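Local structure of CdnC (Chryseobacterium gregarium DSM 19109, 7MGV) at residues P163-A174 and L216-Q227; Y142-Q151 and Y311-G319. The protein installs single and bicyclic omega-ester macrocycles in a ribosomally made precursor peptide, probably driving ester formation with ATP as an ATP-grasp ligase. All coordinates share one frame; numbering follows the deposited sequence.

Interaction 1. Residues P163-A174 and L216-Q227; sequences PATCVTNNPEEA and LDTLLYCPMQFQ. With ADP (adenosine-5'-diphosphate), chain F.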
loop_
_atom_site.group_PDB
_atom_site.type_symbol
_atom_site.label_atom_id
_atom_site.label_comp_id
_atom_site.label_asym_id
_atom_site.label_seq_id
_atom_site.Cartn_x
_atom_site.Cartn_y
_atom_site.Cartn_z
ATOM N N PRO A 163 -0.451 -24.378 -8.174
ATOM C CA PRO A 163 0.294 -24.824 -9.353
ATOM C C PRO A 163 1.771 -24.500 -9.215
ATOM O O PRO A 163 2.167 -23.590 -8.482
ATOM C CB PRO A 163 -0.337 -24.031 -10.505
ATOM C CG PRO A 163 -1.590 -23.433 -9.950
ATOM C CD PRO A 163 -1.359 -23.263 -8.489
ATOM N N ALA A 164 2.594 -25.276 -9.916
ATOM C CA ALA A 164 3.988 -24.894 -10.079
ATOM C C ALA A 164 4.054 -23.485 -10.652
ATOM O O ALA A 164 3.317 -23.144 -11.579
ATOM C CB ALA A 164 4.714 -25.884 -10.993
ATOM N N THR A 165 4.926 -22.658 -10.081
ATOM C CA THR A 165 4.926 -21.235 -10.387
ATOM C C THR A 165 6.357 -20.732 -10.507
ATOM O O THR A 165 7.247 -21.174 -9.774
ATOM C CB THR A 165 4.171 -20.438 -9.314
ATOM O OG1 THR A 165 2.868 -21.001 -9.131
ATOM C CG2 THR A 165 4.021 -18.979 -9.723
ATOM N N CYS A 166 6.572 -19.809 -11.444
ATOM C CA CYS A 166 7.862 -19.146 -11.624
ATOM C C CYS A 166 7.587 -17.695 -12.000
ATOM O O CYS A 166 7.175 -17.415 -13.127
ATOM C CB CYS A 166 8.710 -19.840 -12.695
ATOM S SG CYS A 166 10.322 -19.057 -12.993
ATOM N N VAL A 167 7.783 -16.779 -11.057
ATOM C CA VAL A 167 7.702 -15.351 -11.339
ATOM C C VAL A 167 9.111 -14.862 -11.641
ATOM O O VAL A 167 9.993 -14.924 -10.778
ATOM C CB VAL A 167 7.091 -14.582 -10.158
ATOM C CG1 VAL A 167 6.898 -13.121 -10.524
ATOM C CG2 VAL A 167 5.769 -15.213 -9.734
ATOM N N THR A 168 9.336 -14.386 -12.864
ATOM C CA THR A 168 10.724 -14.138 -13.233
ATOM C C THR A 168 10.838 -13.101 -14.339
ATOM O O THR A 168 9.890 -12.837 -15.086
ATOM C CB THR A 168 11.421 -15.435 -13.660
ATOM O OG1 THR A 168 12.830 -15.204 -13.768
ATOM C CG2 THR A 168 10.886 -15.921 -15.003
ATOM N N ASN A 169 12.031 -12.507 -14.408
ATOM C CA ASN A 169 12.495 -11.740 -15.556
ATOM C C ASN A 169 13.721 -12.387 -16.186
ATOM O O ASN A 169 14.410 -11.745 -16.988
ATOM C CB ASN A 169 12.813 -10.297 -15.149
ATOM C CG ASN A 169 14.090 -10.192 -14.336
ATOM O OD1 ASN A 169 14.309 -10.963 -13.404
ATOM N ND2 ASN A 169 14.946 -9.239 -14.693
ATOM N N ASN A 170 14.009 -13.644 -15.839
ATOM C CA ASN A 170 15.187 -14.354 -16.311
ATOM C C ASN A 170 14.787 -15.260 -17.464
ATOM O O ASN A 170 14.084 -16.256 -17.236
ATOM C CB ASN A 170 15.801 -15.170 -15.172
ATOM C CG ASN A 170 17.168 -15.740 -15.518
ATOM O OD1 ASN A 170 17.472 -16.018 -16.679
ATOM N ND2 ASN A 170 17.999 -15.924 -14.498
ATOM N N PRO A 171 15.200 -14.969 -18.702
ATOM C CA PRO A 171 14.792 -15.829 -19.828
ATOM C C PRO A 171 15.206 -17.283 -19.668
ATOM O O PRO A 171 14.424 -18.183 -19.996
ATOM C CB PRO A 171 15.479 -15.171 -21.035
ATOM C CG PRO A 171 15.724 -13.758 -20.619
ATOM C CD PRO A 171 15.989 -13.806 -19.143
ATOM N N GLU A 172 16.415 -17.539 -19.165
ATOM C CA GLU A 172 16.875 -18.918 -19.023
ATOM C C GLU A 172 16.087 -19.660 -17.949
ATOM O O GLU A 172 15.748 -20.837 -18.122
ATOM C CB GLU A 172 18.369 -18.941 -18.708
ATOM C CG GLU A 172 18.958 -20.337 -18.611
ATOM C CD GLU A 172 20.286 -20.358 -17.882
ATOM O OE1 GLU A 172 21.206 -19.623 -18.298
ATOM O OE2 GLU A 172 20.408 -21.110 -16.893
ATOM N N GLU A 173 15.786 -18.990 -16.835
ATOM C CA GLU A 173 14.988 -19.616 -15.784
ATOM C C GLU A 173 13.599 -19.971 -16.298
ATOM O O GLU A 173 13.097 -21.078 -16.062
ATOM C CB GLU A 173 14.895 -18.682 -14.577
ATOM C CG GLU A 173 14.480 -19.365 -13.288
ATOM C CD GLU A 173 15.626 -20.109 -12.635
ATOM O OE1 GLU A 173 16.717 -19.519 -12.499
ATOM O OE2 GLU A 173 15.435 -21.284 -12.259
ATOM N N ALA A 174 12.964 -19.036 -17.009
ATOM C CA ALA A 174 11.645 -19.301 -17.570
ATOM C C ALA A 174 11.693 -20.441 -18.578
ATOM O O ALA A 174 10.803 -21.297 -18.595
ATOM C CB ALA A 174 11.084 -18.037 -18.218
ATOM N N LEU A 216 11.172 -15.214 -25.662
ATOM C CA LEU A 216 11.456 -15.330 -24.237
ATOM C C LEU A 216 12.571 -14.390 -23.798
ATOM O O LEU A 216 12.637 -14.019 -22.621
ATOM C CB LEU A 216 11.817 -16.774 -23.890
ATOM C CG LEU A 216 11.378 -17.262 -22.509
ATOM C CD1 LEU A 216 9.966 -16.793 -22.190
ATOM C CD2 LEU A 216 11.471 -18.774 -22.429
ATOM N N ASP A 217 13.452 -13.995 -24.719
ATOM C CA ASP A 217 14.556 -13.113 -24.360
ATOM C C ASP A 217 14.085 -11.720 -23.963
ATOM O O ASP A 217 14.802 -11.021 -23.239
ATOM C CB ASP A 217 15.552 -13.019 -25.517
ATOM C CG ASP A 217 16.317 -14.312 -25.735
ATOM O OD1 ASP A 217 16.650 -14.983 -24.735
ATOM O OD2 ASP A 217 16.586 -14.657 -26.905
ATOM N N THR A 218 12.899 -11.303 -24.412
ATOM C CA THR A 218 12.369 -9.997 -24.041
ATOM C C THR A 218 11.934 -9.931 -22.583
ATOM O O THR A 218 11.648 -8.835 -22.091
ATOM C CB THR A 218 11.191 -9.628 -24.943
ATOM O OG1 THR A 218 10.076 -10.479 -24.647
ATOM C CG2 THR A 218 11.573 -9.789 -26.408
ATOM N N LEU A 219 11.881 -11.072 -21.889
ATOM C CA LEU A 219 11.550 -11.097 -20.468
ATOM C C LEU A 219 12.475 -10.213 -19.640
ATOM O O LEU A 219 12.135 -9.865 -18.504
ATOM C CB LEU A 219 11.617 -12.537 -19.956
ATOM C CG LEU A 219 10.622 -13.008 -18.897
ATOM C CD1 LEU A 219 9.226 -12.509 -19.192
ATOM C CD2 LEU A 219 10.642 -14.521 -18.830
ATOM N N LEU A 220 13.637 -9.849 -20.187
ATOM C CA LEU A 220 14.592 -9.013 -19.467
ATOM C C LEU A 220 14.001 -7.659 -19.088
ATOM O O LEU A 220 14.369 -7.091 -18.052
ATOM C CB LEU A 220 15.848 -8.835 -20.322
ATOM C CG LEU A 220 16.831 -7.707 -20.010
ATOM C CD1 LEU A 220 17.841 -8.150 -18.964
ATOM C CD2 LEU A 220 17.529 -7.261 -21.284
ATOM N N TYR A 221 13.082 -7.130 -19.897
ATOM C CA TYR A 221 12.579 -5.777 -19.695
ATOM C C TYR A 221 11.364 -5.705 -18.779
ATOM O O TYR A 221 11.037 -4.613 -18.300
ATOM C CB TYR A 221 12.237 -5.141 -21.044
ATOM C CG TYR A 221 13.366 -5.241 -22.040
ATOM C CD1 TYR A 221 14.548 -4.540 -21.848
ATOM C CD2 TYR A 221 13.262 -6.055 -23.160
ATOM C CE1 TYR A 221 15.589 -4.634 -22.746
ATOM C CE2 TYR A 221 14.298 -6.159 -24.063
ATOM C CZ TYR A 221 15.460 -5.445 -23.852
ATOM O OH TYR A 221 16.497 -5.542 -24.750
ATOM N N CYS A 222 10.690 -6.829 -18.526
ATOM C CA CYS A 222 9.542 -6.847 -17.626
ATOM C C CYS A 222 9.211 -8.288 -17.254
ATOM O O CYS A 222 9.111 -9.147 -18.138
ATOM C CB CYS A 222 8.331 -6.162 -18.267
ATOM S SG CYS A 222 6.746 -6.510 -17.457
ATOM N N PRO A 223 9.027 -8.590 -15.971
ATOM C CA PRO A 223 8.811 -9.982 -15.562
ATOM C C PRO A 223 7.437 -10.491 -15.968
ATOM O O PRO A 223 6.563 -9.754 -16.429
ATOM C CB PRO A 223 8.954 -9.928 -14.040
ATOM C CG PRO A 223 8.527 -8.550 -13.691
ATOM C CD PRO A 223 9.000 -7.672 -14.821
ATOM N N MET A 224 7.261 -11.796 -15.778
ATOM C CA MET A 224 6.001 -12.473 -16.045
ATOM C C MET A 224 5.866 -13.622 -15.055
ATOM O O MET A 224 6.860 -14.101 -14.495
ATOM C CB MET A 224 5.932 -12.974 -17.496
ATOM C CG MET A 224 4.582 -13.542 -17.909
ATOM S SD MET A 224 3.434 -12.278 -18.484
ATOM C CE MET A 224 3.298 -12.726 -20.207
ATOM N N GLN A 225 4.620 -14.056 -14.832
ATOM C CA GLN A 225 4.303 -15.135 -13.907
ATOM C C GLN A 225 3.924 -16.363 -14.728
ATOM O O GLN A 225 2.863 -16.389 -15.361
ATOM C CB GLN A 225 3.170 -14.711 -12.977
ATOM C CG GLN A 225 2.766 -15.731 -11.934
ATOM C CD GLN A 225 1.728 -15.180 -10.973
ATOM O OE1 GLN A 225 1.321 -14.022 -11.079
ATOM N NE2 GLN A 225 1.295 -16.008 -10.031
ATOM N N PHE A 226 4.791 -17.368 -14.734
ATOM C CA PHE A 226 4.543 -18.624 -15.423
ATOM C C PHE A 226 3.986 -19.648 -14.445
ATOM O O PHE A 226 4.362 -19.681 -13.272
ATOM C CB PHE A 226 5.827 -19.159 -16.061
ATOM C CG PHE A 226 6.403 -18.252 -17.107
ATOM C CD1 PHE A 226 7.247 -17.212 -16.752
ATOM C CD2 PHE A 226 6.100 -18.437 -18.445
ATOM C CE1 PHE A 226 7.777 -16.375 -17.712
ATOM C CE2 PHE A 226 6.629 -17.602 -19.411
ATOM C CZ PHE A 226 7.469 -16.571 -19.043
ATOM N N GLN A 227 3.083 -20.490 -14.939
ATOM C CA GLN A 227 2.443 -21.477 -14.085
ATOM C C GLN A 227 2.155 -22.737 -14.882
ATOM O O GLN A 227 1.802 -22.666 -16.061
ATOM C CB GLN A 227 1.142 -20.940 -13.483
ATOM C CG GLN A 227 1.262 -20.501 -12.039
ATOM C CD GLN A 227 -0.072 -20.104 -11.445
ATOM O OE1 GLN A 227 -1.088 -20.067 -12.142
ATOM N NE2 GLN A 227 -0.079 -19.805 -10.153
HETATM P PB ADP F . -10.702 -13.196 -16.967
HETATM O O1B ADP F . -10.152 -13.555 -15.606
HETATM O O2B ADP F . -10.880 -11.714 -17.189
HETATM O O3B ADP F . -11.861 -14.057 -17.414
HETATM P PA ADP F . -8.009 -13.731 -17.411
HETATM O O1A ADP F . -7.740 -12.638 -16.403
HETATM O O2A ADP F . -7.070 -13.964 -18.571
HETATM O O3A ADP F . -9.513 -13.610 -17.968
HETATM O "O5'" ADP F . -8.164 -15.109 -16.602
HETATM C "C5'" ADP F . -7.066 -15.989 -16.423
HETATM C "C4'" ADP F . -7.580 -17.395 -16.694
HETATM O "O4'" ADP F . -6.487 -18.310 -16.728
HETATM C "C3'" ADP F . -8.551 -17.862 -15.622
HETATM O "O3'" ADP F . -9.837 -18.093 -16.204
HETATM C "C2'" ADP F . -7.987 -19.166 -15.101
HETATM O "O2'" ADP F . -8.984 -20.189 -15.149
HETATM C "C1'" ADP F . -6.831 -19.502 -16.028
HETATM N N9 ADP F . -5.665 -19.959 -15.241
HETATM C C8 ADP F . -5.001 -19.236 -14.318
HETATM N N7 ADP F . -3.983 -19.955 -13.780
HETATM C C5 ADP F . -3.994 -21.166 -14.368
HETATM C C6 ADP F . -3.193 -22.407 -14.269
HETATM N N6 ADP F . -2.151 -22.498 -13.409
HETATM N N1 ADP F . -3.543 -23.442 -15.066
HETATM C C2 ADP F . -4.577 -23.366 -15.925
HETATM N N3 ADP F . -5.345 -22.273 -16.069
HETATM C C4 ADP F . -5.107 -21.164 -15.328
#

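Interaction 2. Residues Y142-Q151 and Y311-G319; sequences YRRLDSKEEQ and YFIEINAAG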
loop_
_atom_site.group_PDB
_atom_site.type_symbol
_atom_site.label_atom_id
_atom_site.label_comp_id
_atom_site.label_asym_id
_atom_site.label_seq_id
_atom_site.Cartn_x
_atom_site.Cartn_y
_atom_site.Cartn_z
ATOM N N TYR A 142 -5.407 -3.711 1.383
ATOM C CA TYR A 142 -5.484 -3.925 -0.058
ATOM C C TYR A 142 -4.098 -3.923 -0.687
ATOM O O TYR A 142 -3.828 -4.687 -1.621
ATOM C CB TYR A 142 -6.366 -2.855 -0.701
ATOM C CG TYR A 142 -7.844 -3.043 -0.440
ATOM C CD1 TYR A 142 -8.424 -4.302 -0.495
ATOM C CD2 TYR A 142 -8.660 -1.959 -0.138
ATOM C CE1 TYR A 142 -9.776 -4.479 -0.260
ATOM C CE2 TYR A 142 -10.011 -2.126 0.100
ATOM C CZ TYR A 142 -10.564 -3.388 0.038
ATOM O OH TYR A 142 -11.908 -3.559 0.275
ATOM N N ARG A 143 -3.202 -3.070 -0.185
ATOM C CA ARG A 143 -1.838 -3.042 -0.700
ATOM C C ARG A 143 -1.097 -4.331 -0.369
ATOM O O ARG A 143 -0.320 -4.835 -1.188
ATOM C CB ARG A 143 -1.095 -1.828 -0.143
ATOM C CG ARG A 143 0.351 -1.716 -0.600
ATOM C CD ARG A 143 0.461 -1.703 -2.119
ATOM N NE ARG A 143 1.853 -1.736 -2.558
ATOM C CZ ARG A 143 2.617 -0.657 -2.703
ATOM N NH1 ARG A 143 2.122 0.547 -2.442
ATOM N NH2 ARG A 143 3.875 -0.780 -3.106
ATOM N N ARG A 144 -1.326 -4.879 0.829
ATOM C CA ARG A 144 -0.726 -6.164 1.175
ATOM C C ARG A 144 -1.255 -7.274 0.276
ATOM O O ARG A 144 -0.500 -8.163 -0.133
ATOM C CB ARG A 144 -0.990 -6.510 2.640
ATOM C CG ARG A 144 -0.205 -7.732 3.094
ATOM C CD ARG A 144 -0.780 -8.388 4.335
ATOM N NE ARG A 144 -0.124 -9.669 4.593
ATOM C CZ ARG A 144 -0.317 -10.412 5.678
ATOM N NH1 ARG A 144 -1.149 -10.008 6.628
ATOM N NH2 ARG A 144 0.331 -11.561 5.814
ATOM N N LEU A 145 -2.551 -7.241 -0.041
ATOM C CA LEU A 145 -3.125 -8.284 -0.885
ATOM C C LEU A 145 -2.709 -8.164 -2.347
ATOM O O LEU A 145 -2.963 -9.095 -3.120
ATOM C CB LEU A 145 -4.650 -8.270 -0.776
ATOM C CG LEU A 145 -5.241 -9.298 0.192
ATOM C CD1 LEU A 145 -4.758 -10.696 -0.159
ATOM C CD2 LEU A 145 -4.889 -8.955 1.628
ATOM N N ASP A 146 -2.076 -7.056 -2.747
ATOM C CA ASP A 146 -1.574 -6.935 -4.112
ATOM C C ASP A 146 -0.420 -7.890 -4.393
ATOM O O ASP A 146 -0.092 -8.118 -5.563
ATOM C CB ASP A 146 -1.130 -5.496 -4.390
ATOM C CG ASP A 146 -2.302 -4.547 -4.578
ATOM O OD1 ASP A 146 -3.366 -5.002 -5.050
ATOM O OD2 ASP A 146 -2.157 -3.348 -4.259
ATOM N N SER A 147 0.196 -8.454 -3.355
ATOM C CA SER A 147 1.328 -9.368 -3.500
ATOM C C SER A 147 0.787 -10.768 -3.767
ATOM O O SER A 147 0.446 -11.514 -2.849
ATOM C CB SER A 147 2.204 -9.329 -2.253
ATOM O OG SER A 147 3.146 -10.389 -2.256
ATOM N N LYS A 148 0.699 -11.132 -5.050
ATOM C CA LYS A 148 0.248 -12.477 -5.398
ATOM C C LYS A 148 1.241 -13.536 -4.932
ATOM O O LYS A 148 0.844 -14.668 -4.618
ATOM C CB LYS A 148 0.020 -12.574 -6.908
ATOM C CG LYS A 148 -1.190 -11.794 -7.395
ATOM C CD LYS A 148 -1.154 -11.601 -8.900
ATOM C CE LYS A 148 -2.546 -11.338 -9.458
ATOM N NZ LYS A 148 -3.269 -10.285 -8.692
ATOM N N GLU A 149 2.531 -13.188 -4.880
ATOM C CA GLU A 149 3.532 -14.120 -4.375
ATOM C C GLU A 149 3.244 -14.505 -2.930
ATOM O O GLU A 149 3.336 -15.682 -2.563
ATOM C CB GLU A 149 4.927 -13.508 -4.504
ATOM C CG GLU A 149 6.048 -14.530 -4.617
ATOM C CD GLU A 149 7.399 -13.893 -4.879
ATOM O OE1 GLU A 149 8.395 -14.347 -4.281
ATOM O OE2 GLU A 149 7.465 -12.940 -5.683
ATOM N N GLU A 150 2.881 -13.524 -2.096
ATOM C CA GLU A 150 2.537 -13.838 -0.714
ATOM C C GLU A 150 1.257 -14.660 -0.639
ATOM O O GLU A 150 1.132 -15.535 0.222
ATOM C CB GLU A 150 2.396 -12.564 0.120
ATOM C CG GLU A 150 2.354 -12.855 1.614
ATOM C CD GLU A 150 1.824 -11.705 2.443
ATOM O OE1 GLU A 150 1.076 -10.863 1.899
ATOM O OE2 GLU A 150 2.144 -11.651 3.648
ATOM N N GLN A 151 0.293 -14.392 -1.525
ATOM C CA GLN A 151 -0.906 -15.224 -1.579
ATOM C C GLN A 151 -0.542 -16.683 -1.813
ATOM O O GLN A 151 -1.004 -17.576 -1.093
ATOM C CB GLN A 151 -1.848 -14.739 -2.681
ATOM C CG GLN A 151 -2.489 -13.392 -2.437
ATOM C CD GLN A 151 -3.326 -12.941 -3.616
ATOM O OE1 GLN A 151 -3.815 -13.760 -4.395
ATOM N NE2 GLN A 151 -3.494 -11.631 -3.756
ATOM N N TYR A 311 -6.949 -26.747 -6.638
ATOM C CA TYR A 311 -5.810 -25.856 -6.801
ATOM C C TYR A 311 -6.251 -24.430 -6.504
ATOM O O TYR A 311 -7.171 -23.914 -7.151
ATOM C CB TYR A 311 -5.240 -25.945 -8.218
ATOM C CG TYR A 311 -4.388 -27.166 -8.481
ATOM C CD1 TYR A 311 -4.968 -28.396 -8.760
ATOM C CD2 TYR A 311 -3.002 -27.083 -8.462
ATOM C CE1 TYR A 311 -4.193 -29.512 -9.006
ATOM C CE2 TYR A 311 -2.217 -28.195 -8.708
ATOM C CZ TYR A 311 -2.819 -29.406 -8.979
ATOM O OH TYR A 311 -2.043 -30.514 -9.224
ATOM N N PHE A 312 -5.600 -23.813 -5.522
ATOM C CA PHE A 312 -5.763 -22.390 -5.264
ATOM C C PHE A 312 -5.070 -21.594 -6.362
ATOM O O PHE A 312 -3.962 -21.934 -6.786
ATOM C CB PHE A 312 -5.173 -22.054 -3.891
ATOM C CG PHE A 312 -5.192 -20.591 -3.545
ATOM C CD1 PHE A 312 -4.127 -19.768 -3.880
ATOM C CD2 PHE A 312 -6.259 -20.046 -2.852
ATOM C CE1 PHE A 312 -4.139 -18.426 -3.552
ATOM C CE2 PHE A 312 -6.276 -18.703 -2.520
ATOM C CZ PHE A 312 -5.213 -17.893 -2.869
ATOM N N ILE A 313 -5.721 -20.532 -6.834
ATOM C CA ILE A 313 -5.179 -19.683 -7.885
ATOM C C ILE A 313 -4.827 -18.298 -7.355
ATOM O O ILE A 313 -3.696 -17.836 -7.505
ATOM C CB ILE A 313 -6.157 -19.591 -9.078
ATOM C CG1 ILE A 313 -6.494 -20.993 -9.593
ATOM C CG2 ILE A 313 -5.568 -18.738 -10.190
ATOM C CD1 ILE A 313 -5.277 -21.815 -9.972
ATOM N N GLU A 314 -5.785 -17.628 -6.719
ATOM C CA GLU A 314 -5.549 -16.322 -6.117
ATOM C C GLU A 314 -6.764 -15.947 -5.282
ATOM O O GLU A 314 -7.837 -16.545 -5.399
ATOM C CB GLU A 314 -5.272 -15.244 -7.171
ATOM C CG GLU A 314 -6.491 -14.811 -7.961
ATOM C CD GLU A 314 -6.219 -13.590 -8.817
ATOM O OE1 GLU A 314 -5.802 -12.552 -8.261
ATOM O OE2 GLU A 314 -6.418 -13.667 -10.048
ATOM N N ILE A 315 -6.577 -14.944 -4.432
ATOM C CA ILE A 315 -7.650 -14.351 -3.646
ATOM C C ILE A 315 -7.687 -12.863 -3.961
ATOM O O ILE A 315 -6.649 -12.192 -3.942
ATOM C CB ILE A 315 -7.457 -14.597 -2.137
ATOM C CG1 ILE A 315 -8.429 -13.741 -1.322
ATOM C CG2 ILE A 315 -6.015 -14.324 -1.721
ATOM C CD1 ILE A 315 -8.497 -14.122 0.138
ATOM N N ASN A 316 -8.876 -12.354 -4.272
ATOM C CA ASN A 316 -9.069 -10.942 -4.584
ATOM C C ASN A 316 -9.808 -10.299 -3.420
ATOM O O ASN A 316 -10.970 -10.627 -3.156
ATOM C CB ASN A 316 -9.835 -10.764 -5.894
ATOM C CG ASN A 316 -9.844 -9.322 -6.376
ATOM O OD1 ASN A 316 -9.267 -8.438 -5.742
ATOM N ND2 ASN A 316 -10.497 -9.080 -7.506
ATOM N N ALA A 317 -9.131 -9.386 -2.721
ATOM C CA ALA A 317 -9.749 -8.701 -1.593
ATOM C C ALA A 317 -10.853 -7.747 -2.030
ATOM O O ALA A 317 -11.717 -7.406 -1.215
ATOM C CB ALA A 317 -8.690 -7.940 -0.796
ATOM N N ALA A 318 -10.844 -7.312 -3.290
ATOM C CA ALA A 318 -11.841 -6.383 -3.808
ATOM C C ALA A 318 -12.688 -7.005 -4.911
ATOM O O ALA A 318 -13.253 -6.281 -5.737
ATOM C CB ALA A 318 -11.167 -5.106 -4.317
ATOM N N GLY A 319 -12.784 -8.332 -4.946
ATOM C CA GLY A 319 -13.526 -8.985 -6.008
ATOM C C GLY A 319 -15.011 -8.671 -5.936
ATOM O O GLY A 319 -15.603 -8.597 -4.858
#

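Interaction 1. Residues P163-A174 and L216-Q227
Q227 and T165 lie side by side and point the same way, with the Q227 amide working in two directions. Its OE1 accepts from N6 of ADP (2.9 Å, N-H...O 163°) and also from K187, while Q227 NE2 reaches T165 OG1 at 3.3 Å, a weak bond. T165 chi1 of -53° sets OG1 beside the backbone N, where it donates to P163 O (2.8 Å); the P163 ring brings CG to 3.6 Å from ADP N6. Behind this adenine-recognition end runs an antiparallel ladder, strand directions 164° apart: C166 with F226 and T168 with M224 are hydrogen-bonded pairs, T165-Q227 and V167-Q225 non-hydrogen-bonded ones. A174 CB makes an off-centre CH-pi contact with the F226 ring (4.2 Å to its centroid) and packs on L219 CD2 at 3.6 Å. T168 OG1, also bonded to S65 of the second subunit, accepts from N170 N in an ST turn, and N170 N-caps the helix carrying A174 through weak bonds. Helix 171-181 packs on the sheet face of C166 and F226, L152 of helix 148-158 touches T165, Q225 and Q227, strand 184-187 flanks strand 224-228, and a strand of the second subunit pairs with 165-168, continuing the sheet.

Interaction 2. Residues Y142-Q151 and Y311-G319
Q151 crosses I315 at a slant, and its amide is gripped at both ends. OE1 accepts from I315 N at 3.0 Å in a straight bond (172°), although the donor sits well above the amide carbonyl plane rather than on a lone pair. NE2 donates to L145 O at 2.7 Å, bent at the hydrogen but in that carbonyl's plane, so the two bonds fix the rotation of the amide. With CG anti to its carbonyl carbon (chi1 -68°) and the chain extended beyond, Q151 reaches the strand from the first turn of helix 148-158. A leucine in its place would probably leave I315 N and L145 O without these mates. Strand 310-316 is, within this chain, the outermost of an antiparallel sheet, next to 297-304, and its E314-I315-N316 sequence resembles the E-x-N motif that supplies magnesium ligands in ATP-grasp relatives. K148, bent at its last torsion, brings NZ to 3.4 Å from E314 OE1, a weak salt bridge. The Y142 ring meets A317 CB at its edge (CD1 to CB 3.7 Å), its hydroxyl bonded to Y94 O. L145 CG packs on the same methyl at 3.8 Å, and N316 OD1 accepts from A318 N in an Asx turn.

Overall arrangement
Interactions 1 and 2 have centres about 19 Å apart yet meet directly beside the nucleotide. P163 CD of interaction 1 lies 3.4 Å from F312 O of interaction 2, and P163 CG packs on I313 CD1 at 4.0 Å; a second, looser contact joins Q225 OE1 to K148 CD at 4.1 Å. The two stand differently to the ADP site: P163 and Q227 belong to the pocket and touch the adenine, whereas the E314 side chain lies about 7 Å from ADP. Helix 148-158, which begins in interaction 2, is followed in the chain by strand 165-168, and both contacts also reach the second subunit.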